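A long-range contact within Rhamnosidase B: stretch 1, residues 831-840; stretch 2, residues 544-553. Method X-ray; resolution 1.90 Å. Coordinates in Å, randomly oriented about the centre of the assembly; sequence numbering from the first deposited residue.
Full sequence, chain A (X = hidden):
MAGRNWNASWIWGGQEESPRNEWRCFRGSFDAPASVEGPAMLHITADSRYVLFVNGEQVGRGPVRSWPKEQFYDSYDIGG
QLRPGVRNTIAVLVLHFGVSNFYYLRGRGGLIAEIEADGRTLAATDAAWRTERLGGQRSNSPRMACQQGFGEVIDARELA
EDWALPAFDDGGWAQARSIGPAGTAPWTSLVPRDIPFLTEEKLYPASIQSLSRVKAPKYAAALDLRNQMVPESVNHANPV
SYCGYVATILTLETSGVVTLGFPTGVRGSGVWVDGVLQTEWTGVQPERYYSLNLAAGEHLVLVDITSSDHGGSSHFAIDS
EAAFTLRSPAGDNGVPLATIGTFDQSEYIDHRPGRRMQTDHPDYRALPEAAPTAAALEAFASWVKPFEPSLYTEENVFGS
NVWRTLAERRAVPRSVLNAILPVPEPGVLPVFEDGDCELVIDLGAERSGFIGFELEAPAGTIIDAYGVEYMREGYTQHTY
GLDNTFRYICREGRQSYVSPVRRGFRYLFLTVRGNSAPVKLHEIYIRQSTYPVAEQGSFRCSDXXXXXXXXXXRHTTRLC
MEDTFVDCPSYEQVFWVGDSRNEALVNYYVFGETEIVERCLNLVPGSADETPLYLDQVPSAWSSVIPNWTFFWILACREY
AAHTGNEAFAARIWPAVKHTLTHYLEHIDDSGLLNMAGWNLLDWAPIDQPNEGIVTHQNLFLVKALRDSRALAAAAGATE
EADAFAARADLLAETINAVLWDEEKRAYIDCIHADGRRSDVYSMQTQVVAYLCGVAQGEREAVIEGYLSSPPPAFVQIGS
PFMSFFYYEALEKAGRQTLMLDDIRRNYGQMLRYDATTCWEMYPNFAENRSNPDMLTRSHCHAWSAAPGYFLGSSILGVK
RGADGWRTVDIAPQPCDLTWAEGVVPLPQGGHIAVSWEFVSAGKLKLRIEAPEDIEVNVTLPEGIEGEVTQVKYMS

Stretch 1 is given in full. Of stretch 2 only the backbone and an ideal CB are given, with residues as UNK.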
ATOM      1  N   MET A 831       0.324 -17.638 -12.299  1.00 18.06           N
ATOM      2  CA  MET A 831      -0.555 -16.696 -11.609  1.00 17.42           C
ATOM      3  C   MET A 831      -1.957 -16.858 -12.176  1.00 16.23           C
ATOM      4  O   MET A 831      -2.938 -16.945 -11.435  1.00 15.49           O
ATOM      5  CB  MET A 831      -0.092 -15.256 -11.834  1.00 17.56           C
ATOM      6  CG  MET A 831       1.246 -14.926 -11.209  1.00 18.28           C
ATOM      7  SD  MET A 831       1.689 -13.217 -11.516  1.00 18.89           S
ATOM      8  CE  MET A 831       3.481 -13.295 -11.346  1.00 19.33           C
ATOM      9  N   LEU A 832      -2.040 -16.902 -13.503  1.00 16.72           N
ATOM     10  CA  LEU A 832      -3.311 -17.056 -14.190  1.00 17.38           C
ATOM     11  C   LEU A 832      -3.971 -18.400 -13.877  1.00 17.49           C
ATOM     12  O   LEU A 832      -5.199 -18.521 -13.908  1.00 18.60           O
ATOM     13  CB  LEU A 832      -3.104 -16.914 -15.701  1.00 15.83           C
ATOM     14  CG  LEU A 832      -2.745 -15.488 -16.138  1.00 18.46           C
ATOM     15  CD1 LEU A 832      -2.194 -15.491 -17.561  1.00 16.28           C
ATOM     16  CD2 LEU A 832      -3.984 -14.609 -16.029  1.00 17.82           C
ATOM     17  N   ARG A 833      -3.156 -19.407 -13.578  1.00 16.96           N
ATOM     18  CA  ARG A 833      -3.692 -20.724 -13.261  1.00 16.97           C
ATOM     19  C   ARG A 833      -4.598 -20.599 -12.040  1.00 17.96           C
ATOM     20  O   ARG A 833      -5.628 -21.264 -11.952  1.00 18.24           O
ATOM     21  CB  ARG A 833      -2.561 -21.720 -12.984  1.00 17.58           C
ATOM     22  CG  ARG A 833      -3.036 -23.167 -12.774  1.00 17.14           C
ATOM     23  CD  ARG A 833      -3.291 -23.491 -11.295  1.00 18.91           C
ATOM     24  NE  ARG A 833      -3.861 -24.832 -11.121  1.00 19.28           N
ATOM     25  CZ  ARG A 833      -5.144 -25.131 -11.311  1.00 20.88           C
ATOM     26  NH1 ARG A 833      -6.002 -24.188 -11.677  1.00 19.14           N
ATOM     27  NH2 ARG A 833      -5.572 -26.376 -11.138  1.00 18.97           N
ATOM     28  N   TYR A 834      -4.215 -19.731 -11.108  1.00 18.86           N
ATOM     29  CA  TYR A 834      -5.003 -19.519  -9.900  1.00 21.01           C
ATOM     30  C   TYR A 834      -5.975 -18.349 -10.036  1.00 20.31           C
ATOM     31  O   TYR A 834      -6.385 -17.745  -9.046  1.00 21.26           O
ATOM     32  CB  TYR A 834      -4.077 -19.315  -8.692  1.00 21.77           C
ATOM     33  CG  TYR A 834      -3.297 -20.564  -8.345  1.00 25.36           C
ATOM     34  CD1 TYR A 834      -2.001 -20.763  -8.826  1.00 27.39           C
ATOM     35  CD2 TYR A 834      -3.880 -21.578  -7.593  1.00 27.62           C
ATOM     36  CE1 TYR A 834      -1.307 -21.947  -8.568  1.00 29.06           C
ATOM     37  CE2 TYR A 834      -3.196 -22.765  -7.328  1.00 31.52           C
ATOM     38  CZ  TYR A 834      -1.914 -22.943  -7.822  1.00 31.54           C
ATOM     39  OH  TYR A 834      -1.254 -24.129  -7.587  1.00 36.62           O
ATOM     40  N   ASP A 835      -6.338 -18.043 -11.277  1.00 19.69           N
ATOM     41  CA  ASP A 835      -7.288 -16.978 -11.597  1.00 19.64           C
ATOM     42  C   ASP A 835      -6.874 -15.574 -11.152  1.00 19.29           C
ATOM     43  O   ASP A 835      -7.717 -14.758 -10.783  1.00 16.50           O
ATOM     44  CB  ASP A 835      -8.668 -17.326 -11.020  1.00 19.83           C
ATOM     45  CG  ASP A 835      -9.782 -16.484 -11.617  1.00 22.74           C
ATOM     46  OD1 ASP A 835      -9.693 -16.139 -12.814  1.00 21.89           O
ATOM     47  OD2 ASP A 835     -10.757 -16.178 -10.899  1.00 22.95           O
ATOM     48  N   ALA A 836      -5.579 -15.287 -11.198  1.00 18.51           N
ATOM     49  CA  ALA A 836      -5.097 -13.966 -10.818  1.00 20.02           C
ATOM     50  C   ALA A 836      -5.620 -12.923 -11.810  1.00 20.18           C
ATOM     51  O   ALA A 836      -5.752 -13.197 -13.004  1.00 20.68           O
ATOM     52  CB  ALA A 836      -3.565 -13.949 -10.802  1.00 18.92           C
ATOM     53  N   THR A 837      -5.936 -11.733 -11.316  1.00 18.21           N
ATOM     54  CA  THR A 837      -6.408 -10.668 -12.190  1.00 17.35           C
ATOM     55  C   THR A 837      -5.414  -9.518 -12.089  1.00 16.98           C
ATOM     56  O   THR A 837      -5.589  -8.470 -12.710  1.00 17.23           O
ATOM     57  CB  THR A 837      -7.829 -10.189 -11.796  1.00 18.74           C
ATOM     58  OG1 THR A 837      -7.877  -9.909 -10.392  1.00 17.70           O
ATOM     59  CG2 THR A 837      -8.863 -11.264 -12.138  1.00 20.47           C
ATOM     60  N   THR A 838      -4.370  -9.746 -11.294  1.00 16.40           N
ATOM     61  CA  THR A 838      -3.290  -8.789 -11.071  1.00 18.18           C
ATOM     62  C   THR A 838      -2.008  -9.588 -10.828  1.00 18.37           C
ATOM     63  O   THR A 838      -2.062 -10.796 -10.592  1.00 17.87           O
ATOM     64  CB  THR A 838      -3.571  -7.875  -9.842  1.00 18.52           C
ATOM     65  OG1 THR A 838      -3.870  -8.682  -8.696  1.00 19.77           O
ATOM     66  CG2 THR A 838      -4.748  -6.954 -10.120  1.00 17.62           C
ATOM     67  N   CYS A 839      -0.860  -8.917 -10.880  1.00 17.73           N
ATOM     68  CA  CYS A 839       0.429  -9.576 -10.689  1.00 17.31           C
ATOM     69  C   CYS A 839       0.854  -9.705  -9.233  1.00 18.25           C
ATOM     70  O   CYS A 839       0.858  -8.725  -8.479  1.00 17.64           O
ATOM     71  CB  CYS A 839       1.510  -8.828 -11.468  1.00 16.41           C
ATOM     72  SG  CYS A 839       1.105  -8.674 -13.217  1.00 17.87           S
ATOM     73  N   TRP A 840       1.240 -10.922  -8.864  1.00 17.37           N
ATOM     74  CA  TRP A 840       1.660 -11.238  -7.504  1.00 17.64           C
ATOM     75  C   TRP A 840       2.917 -10.516  -7.059  1.00 18.40           C
ATOM     76  O   TRP A 840       3.819 -10.259  -7.851  1.00 18.27           O
ATOM     77  CB  TRP A 840       1.907 -12.740  -7.349  1.00 15.43           C
ATOM     78  CG  TRP A 840       0.713 -13.601  -7.593  1.00 17.23           C
ATOM     79  CD1 TRP A 840      -0.587 -13.199  -7.730  1.00 15.79           C
ATOM     80  CD2 TRP A 840       0.709 -15.025  -7.716  1.00 17.52           C
ATOM     81  NE1 TRP A 840      -1.400 -14.291  -7.935  1.00 15.48           N
ATOM     82  CE2 TRP A 840      -0.628 -15.423  -7.930  1.00 17.38           C
ATOM     83  CE3 TRP A 840       1.709 -16.006  -7.668  1.00 19.83           C
ATOM     84  CZ2 TRP A 840      -0.993 -16.764  -8.097  1.00 19.30           C
ATOM     85  CZ3 TRP A 840       1.347 -17.338  -7.836  1.00 20.70           C
ATOM     86  CH2 TRP A 840       0.004 -17.703  -8.047  1.00 20.70           C
ATOM     87  N   UNK A 544      -2.403 -16.220 -26.821  1.00 14.48           N
ATOM     88  CA  UNK A 544      -3.422 -15.797 -25.861  1.00 15.29           C
ATOM     89  C   UNK A 544      -2.916 -15.711 -24.419  1.00 14.31           C
ATOM     90  O   UNK A 544      -3.386 -14.879 -23.644  1.00 13.45           O
ATOM     91  CB  UNK A 544      -4.607 -16.763 -25.921  1.00 15.29           C
ATOM     92  N   UNK A 545      -1.968 -16.567 -24.046  1.00 14.25           N
ATOM     93  CA  UNK A 545      -1.433 -16.528 -22.686  1.00 14.93           C
ATOM     94  C   UNK A 545      -0.696 -15.205 -22.468  1.00 15.92           C
ATOM     95  O   UNK A 545      -0.878 -14.533 -21.445  1.00 14.68           O
ATOM     96  CB  UNK A 545      -0.502 -17.715 -22.432  1.00 14.93           C
ATOM     97  N   UNK A 546       0.131 -14.821 -23.434  1.00 14.11           N
ATOM     98  CA  UNK A 546       0.853 -13.563 -23.316  1.00 14.59           C
ATOM     99  C   UNK A 546      -0.131 -12.396 -23.253  1.00 13.43           C
ATOM    100  O   UNK A 546       0.087 -11.448 -22.505  1.00 15.26           O
ATOM    101  CB  UNK A 546       1.822 -13.387 -24.487  1.00 14.59           C
ATOM    102  N   UNK A 547      -1.212 -12.466 -24.030  1.00 12.65           N
ATOM    103  CA  UNK A 547      -2.218 -11.401 -24.016  1.00 14.10           C
ATOM    104  C   UNK A 547      -2.805 -11.245 -22.619  1.00 15.84           C
ATOM    105  O   UNK A 547      -3.029 -10.127 -22.147  1.00 14.81           O
ATOM    106  CB  UNK A 547      -3.328 -11.692 -25.028  1.00 14.10           C
ATOM    107  N   UNK A 548      -3.055 -12.373 -21.963  1.00 13.40           N
ATOM    108  CA  UNK A 548      -3.617 -12.350 -20.620  1.00 15.24           C
ATOM    109  C   UNK A 548      -2.611 -11.801 -19.614  1.00 15.26           C
ATOM    110  O   UNK A 548      -2.993 -11.106 -18.677  1.00 17.49           O
ATOM    111  CB  UNK A 548      -4.065 -13.753 -20.207  1.00 15.24           C
ATOM    112  N   UNK A 549      -1.325 -12.102 -19.799  1.00 14.73           N
ATOM    113  CA  UNK A 549      -0.317 -11.610 -18.871  1.00 14.52           C
ATOM    114  C   UNK A 549      -0.214 -10.097 -19.007  1.00 14.72           C
ATOM    115  O   UNK A 549       0.021  -9.399 -18.021  1.00 13.70           O
ATOM    116  CB  UNK A 549       1.037 -12.275 -19.126  1.00 14.52           C
ATOM    117  N   UNK A 550      -0.402  -9.594 -20.225  1.00 11.67           N
ATOM    118  CA  UNK A 550      -0.347  -8.152 -20.468  1.00 13.22           C
ATOM    119  C   UNK A 550      -1.554  -7.498 -19.792  1.00 13.85           C
ATOM    120  O   UNK A 550      -1.446  -6.442 -19.169  1.00 14.52           O
ATOM    121  CB  UNK A 550      -0.324  -7.844 -21.967  1.00 13.22           C
ATOM    122  N   UNK A 551      -2.707  -8.142 -19.932  1.00 13.76           N
ATOM    123  CA  UNK A 551      -3.952  -7.655 -19.354  1.00 17.04           C
ATOM    124  C   UNK A 551      -3.845  -7.500 -17.831  1.00 14.96           C
ATOM    125  O   UNK A 551      -4.196  -6.460 -17.287  1.00 15.50           O
ATOM    126  CB  UNK A 551      -5.099  -8.605 -19.707  1.00 17.04           C
ATOM    127  N   UNK A 552      -3.353  -8.518 -17.130  1.00 14.83           N
ATOM    128  CA  UNK A 552      -3.251  -8.381 -15.680  1.00 16.17           C
ATOM    129  C   UNK A 552      -2.147  -7.404 -15.285  1.00 15.21           C
ATOM    130  O   UNK A 552      -2.230  -6.761 -14.238  1.00 16.29           O
ATOM    131  CB  UNK A 552      -2.995  -9.746 -15.038  1.00 16.17           C
ATOM    132  N   UNK A 553      -1.121  -7.277 -16.123  1.00 13.31           N
ATOM    133  CA  UNK A 553      -0.040  -6.339 -15.833  1.00 13.82           C
ATOM    134  C   UNK A 553      -0.578  -4.911 -15.910  1.00 13.33           C
ATOM    135  O   UNK A 553      -0.225  -4.054 -15.102  1.00 16.26           O
ATOM    136  CB  UNK A 553       1.127  -6.532 -16.803  1.00 13.82           C
TER

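Stretch 2 is one continuous helix, with phi/psi near -65/-40 throughout. Stretch 1 lays the end of a helix and then a loop along it. No hydrogen bond joins the two, so the fit rests on packing.

Position 544 has nothing of stretch 1 within 5.5 Å of its ideal CB. Many residues would suit. It is Ala544, which makes no contact.

At 545, CA-to-CB points sideways and CB itself is out of range. A longer apolar chain could still reach Leu832 CD1. The residue is Leu545, chi1 t and chi2 p. Its end comes nearer than its CB, and Leu545 CD1 lies 3.5 Å from Leu832 CD1.

Position 546 points away, and 547 is out of reach. Stretch 1 sets no preference at either. They are Leu546 and Asn547, and neither touches it.

At 548, CA-to-CB points toward stretch 1. The ideal CB is already 3.7 Å from Leu832 CD1, so there is little room straight ahead. A small apolar residue suits best. It is Ala548, whose CB packs 3.7 Å from Leu832 CD1.

Position 549 points sideways, with its ideal CB 4.8 Å from Leu832 CD1. A methyl group could close that gap, so Val, Thr or Ile would all serve. The residue is Thr549. Its CG2 lies 3.9 Å from Leu832 CD1, while its OG1 donates to Leu546 O at 2.7 Å, within its own helix. Leu832 thus sits as a knob among Leu545, Ala548, Thr549 and position 552.

Position 550 points away and 551 sideways, and neither ideal CB has stretch 1 within 5.5 Å. Stretch 1 sets no preference at either, so large, small, polar or charged residues would all be compatible with it. They are Trp550 and Glu551, and neither makes contact.

Position 552 is the centre of the contact. CA-to-CB points toward the loop, and the ideal CB is 3.7 Å from Thr837 O, 4.0 Å from Thr838 N and 4.6 Å from Cys839 SG. Leu832 adds an apolar surface nearby. A medium apolar residue such as Val, Ile or Leu is plausible. It is Ile552, chi1 p and chi2 t, with 128 Å² covered. Its CG2 lies 3.6 Å from Thr837 C, 3.7 Å from Ala836 O and 4.0 Å from Leu832 CD2. Its CG1 lies 3.9 Å from Cys839 SG.

At 553, CA-to-CB points away, yet the ideal CB is 4.2 Å from Cys839 SG. A small residue, Ala, Ser or Cys, would suit. It is Ser553. Its OG donates to Thr549 O at 2.8 Å and touches Cys839 SG, with OG to SG at 3.6 Å.

Stretch 2, residues 544-553: ALLNATWEIS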
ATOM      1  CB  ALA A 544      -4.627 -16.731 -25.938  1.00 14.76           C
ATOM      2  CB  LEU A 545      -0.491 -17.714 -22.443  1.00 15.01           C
ATOM      3  CG  LEU A 545       0.318 -17.735 -21.137  1.00 17.80           C
ATOM      4  CD1 LEU A 545      -0.599 -17.500 -19.945  1.00 20.45           C
ATOM      5  CD2 LEU A 545       1.035 -19.076 -20.998  1.00 18.01           C
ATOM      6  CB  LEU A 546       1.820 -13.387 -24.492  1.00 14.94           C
ATOM      7  CG  LEU A 546       3.014 -14.352 -24.469  1.00 15.04           C
ATOM      8  CD1 LEU A 546       3.904 -14.115 -25.705  1.00 15.42           C
ATOM      9  CD2 LEU A 546       3.818 -14.136 -23.190  1.00 14.23           C
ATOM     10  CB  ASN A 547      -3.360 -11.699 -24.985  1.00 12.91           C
ATOM     11  CG  ASN A 547      -2.922 -11.645 -26.425  1.00 15.00           C
ATOM     12  OD1 ASN A 547      -1.854 -11.114 -26.737  1.00 13.44           O
ATOM     13  ND2 ASN A 547      -3.746 -12.188 -27.317  1.00 12.73           N
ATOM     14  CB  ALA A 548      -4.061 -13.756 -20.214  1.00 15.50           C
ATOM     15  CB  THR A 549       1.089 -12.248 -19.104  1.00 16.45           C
ATOM     16  OG1 THR A 549       1.643 -11.781 -20.340  1.00 20.78           O
ATOM     17  CG2 THR A 549       0.989 -13.773 -19.137  1.00 14.59           C
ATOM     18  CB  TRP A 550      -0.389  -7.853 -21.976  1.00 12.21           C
ATOM     19  CG  TRP A 550      -0.047  -6.418 -22.303  1.00 12.36           C
ATOM     20  CD1 TRP A 550       1.204  -5.898 -22.537  1.00 12.95           C
ATOM     21  CD2 TRP A 550      -0.956  -5.313 -22.375  1.00 14.38           C
ATOM     22  NE1 TRP A 550       1.123  -4.539 -22.751  1.00 14.44           N
ATOM     23  CE2 TRP A 550      -0.191  -4.155 -22.657  1.00 13.71           C
ATOM     24  CE3 TRP A 550      -2.345  -5.187 -22.223  1.00 15.65           C
ATOM     25  CZ2 TRP A 550      -0.771  -2.891 -22.793  1.00 14.52           C
ATOM     26  CZ3 TRP A 550      -2.921  -3.927 -22.357  1.00 17.56           C
ATOM     27  CH2 TRP A 550      -2.135  -2.798 -22.639  1.00 15.25           C
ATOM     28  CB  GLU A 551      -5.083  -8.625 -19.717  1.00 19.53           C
ATOM     29  CG  GLU A 551      -6.483  -8.127 -19.430  1.00 30.87           C
ATOM     30  CD  GLU A 551      -6.856  -6.907 -20.255  1.00 35.49           C
ATOM     31  OE1 GLU A 551      -6.515  -6.861 -21.457  1.00 36.96           O
ATOM     32  OE2 GLU A 551      -7.503  -5.998 -19.698  1.00 40.48           O
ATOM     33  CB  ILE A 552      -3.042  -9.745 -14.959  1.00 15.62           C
ATOM     34  CG1 ILE A 552      -1.707 -10.375 -15.343  1.00 15.88           C
ATOM     35  CG2 ILE A 552      -4.195 -10.678 -15.295  1.00 16.42           C
ATOM     36  CD1 ILE A 552      -1.384 -11.625 -14.520  1.00 18.43           C
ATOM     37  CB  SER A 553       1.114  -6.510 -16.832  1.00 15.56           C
ATOM     38  OG  SER A 553       1.777  -7.755 -16.654  1.00 15.78           O
TER
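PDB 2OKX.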